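Local coordinates for phosphoserine aminotransferase (Bacillus circulans, PDB 2C0R), which catalyses the reversible, pyridoxal phosphate-dependent transamination of 3-phosphohydroxypyruvate to phosphoserine in serine biosynthesis, and a parallel step of pyridoxine biosynthesis, at residues 67-73 and 205-211; 158-162 and 177-181; 271-275 and 347-351. The protein carries 1 engineered substitution. All coordinates share one frame; numbering follows the deposited sequence.

Contact 1 of 3, residues 67-73 and 205-211; sequences GYKVLFI and TVVIVRE
Tyr68 turns CG opposite its carbonyl carbon (chi1 -71°) while Arg210 extends CG away from its backbone N (chi1 -153°), and their side chains run together off one face of the sheet. These are the edge strand 68-73 and its neighbour 205-210 in the seven-stranded mixed sheet typical of fold type I pyridoxal phosphate enzymes, with 205-210 antiparallel to both its neighbours. The arginine's aliphatic part suits the phenol: CG lies over the ring, 4.1 Å from its centroid, as a CH-pi contact. A water donates to Tyr68 OH and accepts from Arg210 NH1, while the OH also bonds Phe188 O and Arg210 NE pairs with Asp212.

Seven backbone hydrogen bonds join the segments, among them Leu71 N to Val207 O at 2.7 Å. Val70, Phe72 and Val206 meet helix 45-61, where branched and aromatic groups fill the layer between sheet and helix. On the other face Ile73, Thr205 and Val207 touch Gln80 of helix 76-88, and the side chain of Thr205 comes within about 5 Å of pyridoxal phosphate. There Leu71 CD1 lies 3.9 Å from Val209 CG1, and Ile73 CD1 reaches Val207 CG2 at 3.8 Å.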
ATOM      1  N   GLY A  67      -4.909  25.586   4.475  1.00 13.61           N
ATOM      2  CA  GLY A  67      -3.647  25.361   5.090  1.00 15.03           C
ATOM      3  C   GLY A  67      -3.358  23.910   5.412  1.00 13.81           C
ATOM      4  O   GLY A  67      -2.355  23.658   6.133  1.00 14.87           O
ATOM      5  N   TYR A  68      -4.176  22.979   4.953  1.00 13.56           N
ATOM      6  CA  TYR A  68      -3.957  21.567   5.162  1.00 13.58           C
ATOM      7  C   TYR A  68      -3.742  20.818   3.862  1.00 12.57           C
ATOM      8  O   TYR A  68      -4.390  21.100   2.856  1.00 15.44           O
ATOM      9  CB  TYR A  68      -5.184  20.888   5.842  1.00 15.78           C
ATOM     10  CG  TYR A  68      -5.264  21.337   7.281  1.00 14.62           C
ATOM     11  CD1 TYR A  68      -5.850  22.547   7.640  1.00 15.08           C
ATOM     12  CD2 TYR A  68      -4.759  20.527   8.290  1.00 14.52           C
ATOM     13  CE1 TYR A  68      -5.908  22.916   8.980  1.00 16.69           C
ATOM     14  CE2 TYR A  68      -4.810  20.894   9.629  1.00 15.52           C
ATOM     15  CZ  TYR A  68      -5.392  22.101   9.963  1.00 16.10           C
ATOM     16  OH  TYR A  68      -5.455  22.503  11.285  1.00 15.58           O
ATOM     17  N   LYS A  69      -2.826  19.871   3.895  1.00 13.56           N
ATOM     18  CA  LYS A  69      -2.616  19.052   2.711  1.00 14.67           C
ATOM     19  C   LYS A  69      -3.091  17.632   2.986  1.00 12.96           C
ATOM     20  O   LYS A  69      -2.791  17.090   4.060  1.00 14.87           O
ATOM     21  CB  LYS A  69      -1.133  19.039   2.340  1.00 15.53           C
ATOM     22  CG  LYS A  69      -0.841  18.314   1.028  1.00 15.26           C
ATOM     23  CD  LYS A  69      -1.315  19.048  -0.217  1.00 18.92           C
ATOM     24  CE  LYS A  69      -0.924  18.161  -1.408  1.00 20.69           C
ATOM     25  NZ  LYS A  69      -1.588  18.583  -2.671  1.00 23.44           N
ATOM     26  N   VAL A  70      -3.802  17.055   2.039  1.00 13.09           N
ATOM     27  CA  VAL A  70      -4.166  15.647   2.119  1.00 11.99           C
ATOM     28  C   VAL A  70      -3.051  14.828   1.455  1.00 11.75           C
ATOM     29  O   VAL A  70      -2.773  15.031   0.277  1.00 13.87           O
ATOM     30  CB  VAL A  70      -5.516  15.376   1.445  1.00 12.84           C
ATOM     31  CG1 VAL A  70      -5.861  13.902   1.457  1.00 14.27           C
ATOM     32  CG2 VAL A  70      -6.604  16.226   2.088  1.00 14.51           C
ATOM     33  N   LEU A  71      -2.441  13.949   2.243  1.00 11.82           N
ATOM     34  CA  LEU A  71      -1.442  13.040   1.757  1.00 12.14           C
ATOM     35  C   LEU A  71      -1.988  11.625   1.693  1.00 10.40           C
ATOM     36  O   LEU A  71      -2.800  11.258   2.531  1.00 12.72           O
ATOM     37  CB  LEU A  71      -0.210  13.060   2.700  1.00 12.48           C
ATOM     38  CG  LEU A  71       0.329  14.438   3.026  1.00 12.06           C
ATOM     39  CD1 LEU A  71       1.466  14.303   4.041  1.00 12.42           C
ATOM     40  CD2 LEU A  71       0.784  15.208   1.790  1.00 14.46           C
ATOM     41  N   PHE A  72      -1.485  10.853   0.753  1.00 10.76           N
ATOM     42  CA  PHE A  72      -1.784   9.436   0.680  1.00 11.05           C
ATOM     43  C   PHE A  72      -0.464   8.706   0.886  1.00 11.38           C
ATOM     44  O   PHE A  72       0.465   8.848   0.050  1.00 12.10           O
ATOM     45  CB  PHE A  72      -2.381   9.074  -0.657  1.00 11.44           C
ATOM     46  CG  PHE A  72      -3.692   9.805  -0.935  1.00 11.18           C
ATOM     47  CD1 PHE A  72      -3.817  10.614  -2.057  1.00 13.48           C
ATOM     48  CD2 PHE A  72      -4.741   9.649  -0.034  1.00 15.71           C
ATOM     49  CE1 PHE A  72      -4.981  11.309  -2.345  1.00 14.93           C
ATOM     50  CE2 PHE A  72      -5.881  10.366  -0.307  1.00 14.87           C
ATOM     51  CZ  PHE A  72      -5.994  11.205  -1.412  1.00 15.26           C
ATOM     52  N   ILE A  73      -0.383   7.969   1.968  1.00 10.69           N
ATOM     53  CA  ILE A  73       0.851   7.287   2.380  1.00 11.14           C
ATOM     54  C   ILE A  73       0.592   5.808   2.510  1.00 11.40           C
ATOM     55  O   ILE A  73      -0.492   5.449   3.005  1.00 12.39           O
ATOM     56  CB  ILE A  73       1.381   7.902   3.679  1.00 11.84           C
ATOM     57  CG1 ILE A  73       1.470   9.415   3.545  1.00 12.51           C
ATOM     58  CG2 ILE A  73       2.686   7.238   4.056  1.00 13.19           C
ATOM     59  CD1 ILE A  73       2.075  10.203   4.711  1.00 11.96           C
ATOM     60  N   THR A 205      -3.214   5.028   3.450  1.00 10.56           N
ATOM     61  CA  THR A 205      -3.444   5.775   4.695  1.00 10.47           C
ATOM     62  C   THR A 205      -3.624   7.223   4.300  1.00 11.01           C
ATOM     63  O   THR A 205      -2.796   7.802   3.566  1.00 13.07           O
ATOM     64  CB  THR A 205      -2.230   5.577   5.626  1.00 12.36           C
ATOM     65  OG1 THR A 205      -2.058   4.166   5.825  1.00 13.60           O
ATOM     66  CG2 THR A 205      -2.477   6.207   6.987  1.00 14.82           C
ATOM     67  N   VAL A 206      -4.701   7.820   4.782  1.00 10.38           N
ATOM     68  CA  VAL A 206      -4.952   9.239   4.565  1.00 10.81           C
ATOM     69  C   VAL A 206      -4.337  10.008   5.708  1.00 10.59           C
ATOM     70  O   VAL A 206      -4.610   9.670   6.849  1.00 12.57           O
ATOM     71  CB  VAL A 206      -6.469   9.486   4.539  1.00 12.40           C
ATOM     72  CG1 VAL A 206      -6.725  10.987   4.487  1.00 15.96           C
ATOM     73  CG2 VAL A 206      -7.054   8.755   3.362  1.00 16.40           C
ATOM     74  N   VAL A 207      -3.487  10.955   5.373  1.00 12.08           N
ATOM     75  CA  VAL A 207      -2.840  11.803   6.369  1.00 12.75           C
ATOM     76  C   VAL A 207      -3.123  13.251   6.021  1.00 14.01           C
ATOM     77  O   VAL A 207      -2.780  13.680   4.910  1.00 17.08           O
ATOM     78  CB  VAL A 207      -1.326  11.553   6.434  1.00 14.18           C
ATOM     79  CG1 VAL A 207      -0.651  12.499   7.430  1.00 20.66           C
ATOM     80  CG2 VAL A 207      -1.053  10.114   6.778  1.00 16.68           C
ATOM     81  N   ILE A 208      -3.815  13.964   6.883  1.00 13.44           N
ATOM     82  CA  ILE A 208      -4.168  15.347   6.594  1.00 12.31           C
ATOM     83  C   ILE A 208      -3.363  16.207   7.556  1.00 12.25           C
ATOM     84  O   ILE A 208      -3.534  16.029   8.761  1.00 13.73           O
ATOM     85  CB  ILE A 208      -5.664  15.594   6.794  1.00 14.05           C
ATOM     86  CG1 ILE A 208      -6.533  14.534   6.076  1.00 16.16           C
ATOM     87  CG2 ILE A 208      -6.038  16.995   6.362  1.00 15.71           C
ATOM     88  CD1 ILE A 208      -8.019  14.781   6.244  1.00 21.91           C
ATOM     89  N   VAL A 209      -2.500  17.054   7.033  1.00 12.07           N
ATOM     90  CA  VAL A 209      -1.512  17.710   7.854  1.00 12.48           C
ATOM     91  C   VAL A 209      -1.517  19.203   7.583  1.00 12.62           C
ATOM     92  O   VAL A 209      -1.664  19.687   6.475  1.00 13.67           O
ATOM     93  CB  VAL A 209      -0.135  17.065   7.591  1.00 16.18           C
ATOM     94  CG1 VAL A 209       0.350  17.324   6.153  1.00 18.57           C
ATOM     95  CG2 VAL A 209       0.828  17.531   8.652  1.00 19.55           C
ATOM     96  N   ARG A 210      -1.375  19.931   8.678  1.00 13.01           N
ATOM     97  CA  ARG A 210      -1.231  21.383   8.612  1.00 14.46           C
ATOM     98  C   ARG A 210       0.116  21.671   7.927  1.00 13.87           C
ATOM     99  O   ARG A 210       1.152  21.192   8.391  1.00 16.52           O
ATOM    100  CB  ARG A 210      -1.323  21.969  10.016  1.00 14.95           C
ATOM    101  CG  ARG A 210      -1.833  23.403  10.012  1.00 18.00           C
ATOM    102  CD  ARG A 210      -2.162  23.959  11.370  1.00 21.32           C
ATOM    103  NE  ARG A 210      -0.991  23.853  12.251  1.00 26.78           N
ATOM    104  CZ  ARG A 210      -1.126  23.515  13.528  1.00 30.01           C
ATOM    105  NH1 ARG A 210      -2.338  23.265  14.027  1.00 26.05           N
ATOM    106  NH2 ARG A 210      -0.068  23.419  14.304  1.00 37.31           N
ATOM    107  N   GLU A 211       0.064  22.406   6.828  1.00 14.36           N
ATOM    108  CA  GLU A 211       1.256  22.532   6.007  1.00 16.05           C
ATOM    109  C   GLU A 211       2.385  23.135   6.822  1.00 17.82           C
ATOM    110  O   GLU A 211       3.547  22.748   6.675  1.00 17.79           O
ATOM    111  CB  GLU A 211       0.941  23.380   4.763  1.00 20.38           C
ATOM    112  CG  GLU A 211       0.088  22.613   3.765  1.00 22.68           C
ATOM    113  CD  GLU A 211      -0.586  23.486   2.721  1.00 26.65           C
ATOM    114  OE1 GLU A 211      -0.836  24.707   2.904  1.00 29.08           O
ATOM    115  OE2 GLU A 211      -0.910  22.962   1.627  1.00 27.58           O
TER
HETATM  116  O   HOH W   1      -4.755  24.765  13.351  1.00 22.94           O

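Contact 2 of 3, residues 158-162 and 177-181; sequences QFKAF and DILSR
Gln158 NE2 donates to Asp177 OD2 at 2.9 Å, nearly straight at 170°, with the oxygen close to the amide plane and accepting through its anti lone pair. The same OD2 takes a salt bridge from Arg181 NH1 at 2.7 Å, which should favour a charged carboxylate in this buried place. Asp177 opens a type II beta turn ending at Ser180, whose N and OG both donate to Asp177 O; the turn follows strand 170-173, which carries the cofactor-binding Asp173, and the Asp177 side chain lies about 8 Å from pyridoxal phosphate. Arg181 then reaches across to the loop after strand 157-158, pointing the edge of its guanidinium at Phe159 O: NH2 is placed 2.5 Å from that oxygen, so short that the exact length is doubtful, and NH1 makes a weak bond.

Both faces of that guanidinium are covered. Gln158 NE2 sits over its centre, 3.7 Å above the plane, carried there by an outstretched chain with CG anti to the backbone N (chi1 -176°), and over the opposite face comes Phe162 CZ, its ring plane turned 73° from the guanidinium. An amide suits position 158 because its two ends serve unlike partners, OE1 accepting from Asp297 N. Replacing Gln158 with an alanine would probably leave Asp177 OD2 without one of its donors, Asp297 N without its acceptor, and one guanidinium face bare.

Farther out, Phe162 packs edge-to-face on Phe188, and Arg181 touches Gln265 of helix 260-280. Two waters bridge the segments, one accepting from Gln158 NE2 at 2.9 Å and donating to Ser180 OG.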
ATOM      1  N   GLN A 158     -15.027   6.023  22.205  1.00 13.37           N
ATOM      2  CA  GLN A 158     -14.863   7.091  21.229  1.00 13.42           C
ATOM      3  C   GLN A 158     -14.981   8.461  21.893  1.00 13.27           C
ATOM      4  O   GLN A 158     -15.928   8.696  22.682  1.00 13.86           O
ATOM      5  CB  GLN A 158     -15.975   6.941  20.171  1.00 13.63           C
ATOM      6  CG  GLN A 158     -15.807   7.990  19.056  1.00 14.35           C
ATOM      7  CD  GLN A 158     -16.918   7.753  18.030  1.00 12.52           C
ATOM      8  OE1 GLN A 158     -18.040   7.291  18.395  1.00 12.40           O
ATOM      9  NE2 GLN A 158     -16.636   8.031  16.756  1.00 13.29           N
ATOM     10  N   PHE A 159     -14.068   9.359  21.592  1.00 13.62           N
ATOM     11  CA  PHE A 159     -14.223  10.742  22.021  1.00 15.32           C
ATOM     12  C   PHE A 159     -15.302  11.454  21.231  1.00 16.03           C
ATOM     13  O   PHE A 159     -15.384  11.310  20.016  1.00 16.74           O
ATOM     14  CB  PHE A 159     -12.924  11.558  21.811  1.00 14.56           C
ATOM     15  CG  PHE A 159     -11.824  11.219  22.785  1.00 15.60           C
ATOM     16  CD1 PHE A 159     -10.723  10.478  22.435  1.00 15.96           C
ATOM     17  CD2 PHE A 159     -11.917  11.660  24.127  1.00 18.99           C
ATOM     18  CE1 PHE A 159      -9.708  10.188  23.335  1.00 16.29           C
ATOM     19  CE2 PHE A 159     -10.895  11.373  25.033  1.00 18.34           C
ATOM     20  CZ  PHE A 159      -9.788  10.618  24.646  1.00 16.59           C
ATOM     21  N   LYS A 160     -16.084  12.231  21.980  1.00 16.29           N
ATOM     22  CA  LYS A 160     -17.075  13.069  21.300  1.00 18.49           C
ATOM     23  C   LYS A 160     -16.527  14.450  20.971  1.00 17.68           C
ATOM     24  O   LYS A 160     -17.124  15.178  20.205  1.00 18.37           O
ATOM     25  CB  LYS A 160     -18.307  13.313  22.166  1.00 21.62           C
ATOM     26  CG  LYS A 160     -18.950  11.988  22.612  1.00 24.38           C
ATOM     27  CD  LYS A 160     -20.189  12.389  23.441  1.00 30.33           C
ATOM     28  CE  LYS A 160     -20.505  11.305  24.466  1.00 30.65           C
ATOM     29  NZ  LYS A 160     -20.898  10.075  23.767  1.00 28.22           N
ATOM     30  N   ALA A 161     -15.424  14.824  21.590  1.00 16.25           N
ATOM     31  CA  ALA A 161     -14.853  16.147  21.422  1.00 18.01           C
ATOM     32  C   ALA A 161     -13.364  16.049  21.741  1.00 15.65           C
ATOM     33  O   ALA A 161     -12.936  15.127  22.434  1.00 17.30           O
ATOM     34  CB  ALA A 161     -15.489  17.169  22.358  1.00 18.98           C
ATOM     35  N   PHE A 162     -12.615  16.999  21.235  1.00 15.16           N
ATOM     36  CA  PHE A 162     -11.160  17.026  21.289  1.00 16.86           C
ATOM     37  C   PHE A 162     -10.694  18.277  22.040  1.00 18.40           C
ATOM     38  O   PHE A 162     -11.356  19.321  22.035  1.00 19.73           O
ATOM     39  CB  PHE A 162     -10.608  17.026  19.869  1.00 15.71           C
ATOM     40  CG  PHE A 162     -11.180  15.854  19.068  1.00 16.35           C
ATOM     41  CD1 PHE A 162     -12.038  16.106  18.011  1.00 18.69           C
ATOM     42  CD2 PHE A 162     -10.826  14.559  19.397  1.00 16.61           C
ATOM     43  CE1 PHE A 162     -12.548  15.062  17.256  1.00 17.51           C
ATOM     44  CE2 PHE A 162     -11.392  13.526  18.649  1.00 16.81           C
ATOM     45  CZ  PHE A 162     -12.270  13.752  17.597  1.00 17.60           C
ATOM     46  N   ASP A 177     -12.852   6.135  12.657  1.00 11.53           N
ATOM     47  CA  ASP A 177     -14.052   7.000  12.630  1.00 12.11           C
ATOM     48  C   ASP A 177     -13.878   8.202  11.701  1.00 11.33           C
ATOM     49  O   ASP A 177     -14.738   9.083  11.635  1.00 11.95           O
ATOM     50  CB  ASP A 177     -14.518   7.438  14.009  1.00 11.52           C
ATOM     51  CG  ASP A 177     -13.675   8.512  14.685  1.00 12.87           C
ATOM     52  OD1 ASP A 177     -12.702   9.001  14.100  1.00 13.55           O
ATOM     53  OD2 ASP A 177     -14.041   8.843  15.833  1.00 13.78           O
ATOM     54  N   ILE A 178     -12.797   8.286  10.899  1.00 12.89           N
ATOM     55  CA  ILE A 178     -12.650   9.473  10.063  1.00 12.05           C
ATOM     56  C   ILE A 178     -13.765   9.568   9.057  1.00 11.66           C
ATOM     57  O   ILE A 178     -14.168   8.580   8.415  1.00 12.26           O
ATOM     58  CB  ILE A 178     -11.272   9.469   9.361  1.00 12.13           C
ATOM     59  CG1 ILE A 178     -10.916  10.902   8.927  1.00 16.10           C
ATOM     60  CG2 ILE A 178     -11.253   8.473   8.225  1.00 15.08           C
ATOM     61  CD1 ILE A 178      -9.507  11.024   8.390  1.00 14.84           C
ATOM     62  N   LEU A 179     -14.281  10.764   8.876  1.00 11.99           N
ATOM     63  CA  LEU A 179     -15.427  11.060   8.003  1.00 12.40           C
ATOM     64  C   LEU A 179     -16.679  10.257   8.371  1.00 10.79           C
ATOM     65  O   LEU A 179     -17.511   9.985   7.520  1.00 12.12           O
ATOM     66  CB  LEU A 179     -15.075  10.875   6.513  1.00 11.76           C
ATOM     67  CG  LEU A 179     -13.799  11.537   6.040  1.00 13.31           C
ATOM     68  CD1 LEU A 179     -13.708  11.393   4.504  1.00 16.16           C
ATOM     69  CD2 LEU A 179     -13.696  13.015   6.427  1.00 14.90           C
ATOM     70  N   SER A 180     -16.816   9.996   9.678  1.00 11.74           N
ATOM     71  CA  SER A 180     -18.084   9.490  10.210  1.00 10.74           C
ATOM     72  C   SER A 180     -18.894  10.619  10.832  1.00 11.77           C
ATOM     73  O   SER A 180     -20.077  10.420  11.155  1.00 14.14           O
ATOM     74  CB  SER A 180     -17.856   8.433  11.281  1.00 13.16           C
ATOM     75  OG  SER A 180     -17.213   8.954  12.413  1.00 12.83           O
ATOM     76  N   ARG A 181     -18.269  11.777  10.993  1.00 12.74           N
ATOM     77  CA  ARG A 181     -18.891  12.835  11.769  1.00 15.56           C
ATOM     78  C   ARG A 181     -18.174  14.140  11.460  1.00 15.40           C
ATOM     79  O   ARG A 181     -16.982  14.092  11.177  1.00 14.69           O
ATOM     80  CB  ARG A 181     -18.838  12.555  13.286  1.00 18.67           C
ATOM     81  CG  ARG A 181     -17.483  12.174  13.841  1.00 23.91           C
ATOM     82  CD  ARG A 181     -17.202  12.547  15.292  1.00 31.64           C
ATOM     83  NE  ARG A 181     -15.910  11.930  15.659  1.00 36.30           N
ATOM     84  CZ  ARG A 181     -15.604  11.644  16.927  1.00 32.72           C
ATOM     85  NH1 ARG A 181     -14.440  11.075  17.258  1.00 18.15           N
ATOM     86  NH2 ARG A 181     -16.501  11.953  17.882  1.00 42.34           N
TER
HETATM   87  O   HOH W   2     -18.601   8.335  14.678  1.00 15.61           O
HETATM   88  O   HOH W   3     -18.488  14.480  17.667  1.00 30.14           O

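Contact 3 of 3, residues 271-275 and 347-351; sequences KASLI and CEALV
Val351 CG2 is the central bump of this contact, pressed into the hollow between Leu274 and Ile275. The motif is a pair of nearly parallel helices, 260-280 and 344-361, in the C-terminal part of the aminotransferase fold, away from the cofactor. The axes of the two short segments run 9.5 Å apart at 4° to each other, close enough for branched side chains to mesh without any hydrogen bond across the interface.

The valine methyl lies 3.7 Å from Leu274 O, 3.8 Å from Leu274 CD2 and 4.0 Å from Ile275 CG1, touching backbone and side chains alike; its short, beta-branched shape fills such a shallow dip without a long side chain to accommodate. Leu274 answers with a bump of its own. With CG swung opposite the backbone N (chi1 -170°), it pushes CD2 against the facing helix, 3.8 Å from Glu348 CA, in a groove also lined by Cys347 O and the aliphatic CG of Glu348.

Toward the protein interior, Ile275 CD1 enters a second hollow, between Cys347 SG at 3.8 Å and Leu350 CD2 at 4.0 Å. The small thiol of Cys347 leaves room for this isoleucine and fits in turn between it and the CB and CG methylenes of Lys271, which flank the sulfur before the chain bends at chi2 and chi3. The bends lead the amine away to the oxygens of Asn268, Ile338, Tyr339 and Val342, hydrogen bonds that probably compensate for burying this amine, while Lys271 CB stays 3.8 Å from Cys347 SG.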
ATOM      1  N   LYS A 271     -28.074   3.748  13.483  1.00 13.58           N
ATOM      2  CA  LYS A 271     -27.586   2.377  13.565  1.00 13.67           C
ATOM      3  C   LYS A 271     -27.120   2.018  14.967  1.00 12.87           C
ATOM      4  O   LYS A 271     -27.473   0.970  15.519  1.00 13.56           O
ATOM      5  CB  LYS A 271     -26.400   2.144  12.597  1.00 12.29           C
ATOM      6  CG  LYS A 271     -26.834   2.158  11.139  1.00 15.06           C
ATOM      7  CD  LYS A 271     -25.739   2.679  10.195  1.00 16.67           C
ATOM      8  CE  LYS A 271     -24.377   2.114  10.465  1.00 15.30           C
ATOM      9  NZ  LYS A 271     -23.394   2.565   9.440  1.00 14.07           N
ATOM     10  N   ALA A 272     -26.276   2.870  15.555  1.00 11.69           N
ATOM     11  CA  ALA A 272     -25.709   2.574  16.857  1.00 11.31           C
ATOM     12  C   ALA A 272     -26.812   2.522  17.916  1.00 12.75           C
ATOM     13  O   ALA A 272     -26.752   1.671  18.798  1.00 14.18           O
ATOM     14  CB  ALA A 272     -24.681   3.647  17.208  1.00 14.19           C
ATOM     15  N   SER A 273     -27.771   3.445  17.782  1.00 13.52           N
ATOM     16  CA  SER A 273     -28.816   3.553  18.803  1.00 14.39           C
ATOM     17  C   SER A 273     -29.589   2.252  18.817  1.00 14.74           C
ATOM     18  O   SER A 273     -29.953   1.767  19.901  1.00 14.39           O
ATOM     19  CB  SER A 273     -29.722   4.726  18.440  1.00 16.12           C
ATOM     20  OG  SER A 273     -30.869   4.794  19.302  1.00 20.45           O
ATOM     21  N   LEU A 274     -29.844   1.662  17.644  1.00 14.55           N
ATOM     22  CA  LEU A 274     -30.626   0.414  17.651  1.00 13.83           C
ATOM     23  C   LEU A 274     -29.914  -0.699  18.383  1.00 13.77           C
ATOM     24  O   LEU A 274     -30.479  -1.486  19.152  1.00 13.97           O
ATOM     25  CB  LEU A 274     -30.857   0.056  16.177  1.00 13.81           C
ATOM     26  CG  LEU A 274     -31.870  -1.085  16.011  1.00 17.55           C
ATOM     27  CD1 LEU A 274     -33.287  -0.543  16.170  1.00 20.21           C
ATOM     28  CD2 LEU A 274     -31.665  -1.719  14.654  1.00 19.63           C
ATOM     29  N   ILE A 275     -28.596  -0.778  18.168  1.00 13.31           N
ATOM     30  CA  ILE A 275     -27.858  -1.878  18.753  1.00 12.76           C
ATOM     31  C   ILE A 275     -27.609  -1.631  20.226  1.00 12.45           C
ATOM     32  O   ILE A 275     -27.735  -2.545  21.053  1.00 12.79           O
ATOM     33  CB  ILE A 275     -26.550  -2.069  17.987  1.00 13.47           C
ATOM     34  CG1 ILE A 275     -26.822  -2.502  16.543  1.00 12.86           C
ATOM     35  CG2 ILE A 275     -25.690  -3.061  18.730  1.00 13.45           C
ATOM     36  CD1 ILE A 275     -25.615  -2.263  15.618  1.00 13.42           C
ATOM     37  N   CYS A 347     -27.879  -3.827  10.661  1.00 14.76           N
ATOM     38  CA  CYS A 347     -28.054  -3.600  12.097  1.00 14.39           C
ATOM     39  C   CYS A 347     -29.412  -4.121  12.562  1.00 14.23           C
ATOM     40  O   CYS A 347     -29.548  -4.691  13.624  1.00 16.36           O
ATOM     41  CB  CYS A 347     -27.925  -2.100  12.352  1.00 13.96           C
ATOM     42  SG  CYS A 347     -26.225  -1.564  11.973  1.00 14.14           S
ATOM     43  N   GLU A 348     -30.461  -3.923  11.778  1.00 14.75           N
ATOM     44  CA  GLU A 348     -31.777  -4.508  12.135  1.00 14.17           C
ATOM     45  C   GLU A 348     -31.702  -6.014  12.198  1.00 15.11           C
ATOM     46  O   GLU A 348     -32.243  -6.657  13.107  1.00 15.54           O
ATOM     47  CB  GLU A 348     -32.798  -4.122  11.067  1.00 17.16           C
ATOM     48  CG  GLU A 348     -33.203  -2.671  11.077  1.00 19.62           C
ATOM     49  CD  GLU A 348     -34.217  -2.401   9.966  1.00 25.15           C
ATOM     50  OE1 GLU A 348     -33.830  -2.596   8.794  1.00 23.94           O
ATOM     51  OE2 GLU A 348     -35.357  -1.992  10.260  1.00 31.28           O
ATOM     52  N   ALA A 349     -30.995  -6.602  11.228  1.00 15.14           N
ATOM     53  CA  ALA A 349     -30.844  -8.053  11.277  1.00 14.47           C
ATOM     54  C   ALA A 349     -30.093  -8.496  12.506  1.00 13.46           C
ATOM     55  O   ALA A 349     -30.473  -9.467  13.168  1.00 14.62           O
ATOM     56  CB  ALA A 349     -30.167  -8.543   9.996  1.00 16.11           C
ATOM     57  N   LEU A 350     -29.035  -7.766  12.878  1.00 14.81           N
ATOM     58  CA  LEU A 350     -28.270  -8.130  14.055  1.00 14.07           C
ATOM     59  C   LEU A 350     -29.122  -8.083  15.316  1.00 15.02           C
ATOM     60  O   LEU A 350     -29.095  -8.992  16.178  1.00 15.43           O
ATOM     61  CB  LEU A 350     -27.060  -7.165  14.191  1.00 12.90           C
ATOM     62  CG  LEU A 350     -26.288  -7.355  15.505  1.00 13.53           C
ATOM     63  CD1 LEU A 350     -25.740  -8.757  15.630  1.00 15.41           C
ATOM     64  CD2 LEU A 350     -25.194  -6.277  15.617  1.00 15.14           C
ATOM     65  N   VAL A 351     -29.923  -7.030  15.453  1.00 13.49           N
ATOM     66  CA  VAL A 351     -30.741  -6.886  16.660  1.00 13.48           C
ATOM     67  C   VAL A 351     -31.756  -8.001  16.724  1.00 14.85           C
ATOM     68  O   VAL A 351     -32.066  -8.498  17.813  1.00 16.44           O
ATOM     69  CB  VAL A 351     -31.408  -5.490  16.648  1.00 19.53           C
ATOM     70  CG1 VAL A 351     -32.597  -5.424  17.597  1.00 21.68           C
ATOM     71  CG2 VAL A 351     -30.325  -4.449  16.964  1.00 17.32           C
TER

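How the contacts relate
Contact 2 is nested along the chain within the loop closed by contact 1, and contact 3 follows both. Centres of contacts 1 and 2 lie about 18 Å apart, those of 2 and 3 are about 20 Å apart, and contacts 1 and 3, with centres about 34 Å apart, fall on opposite sides of the chain's centre. No two contacts touch, yet shared neighbours join them. Phe188 meets Tyr68 of contact 1 and Phe162 of contact 2; helix 260-280 carries one side of contact 3 and also packs on Ser180 and Arg181. The series thus runs from the edge of the main sheet, past loops near the pyridoxal phosphate site, to the C-terminal helices.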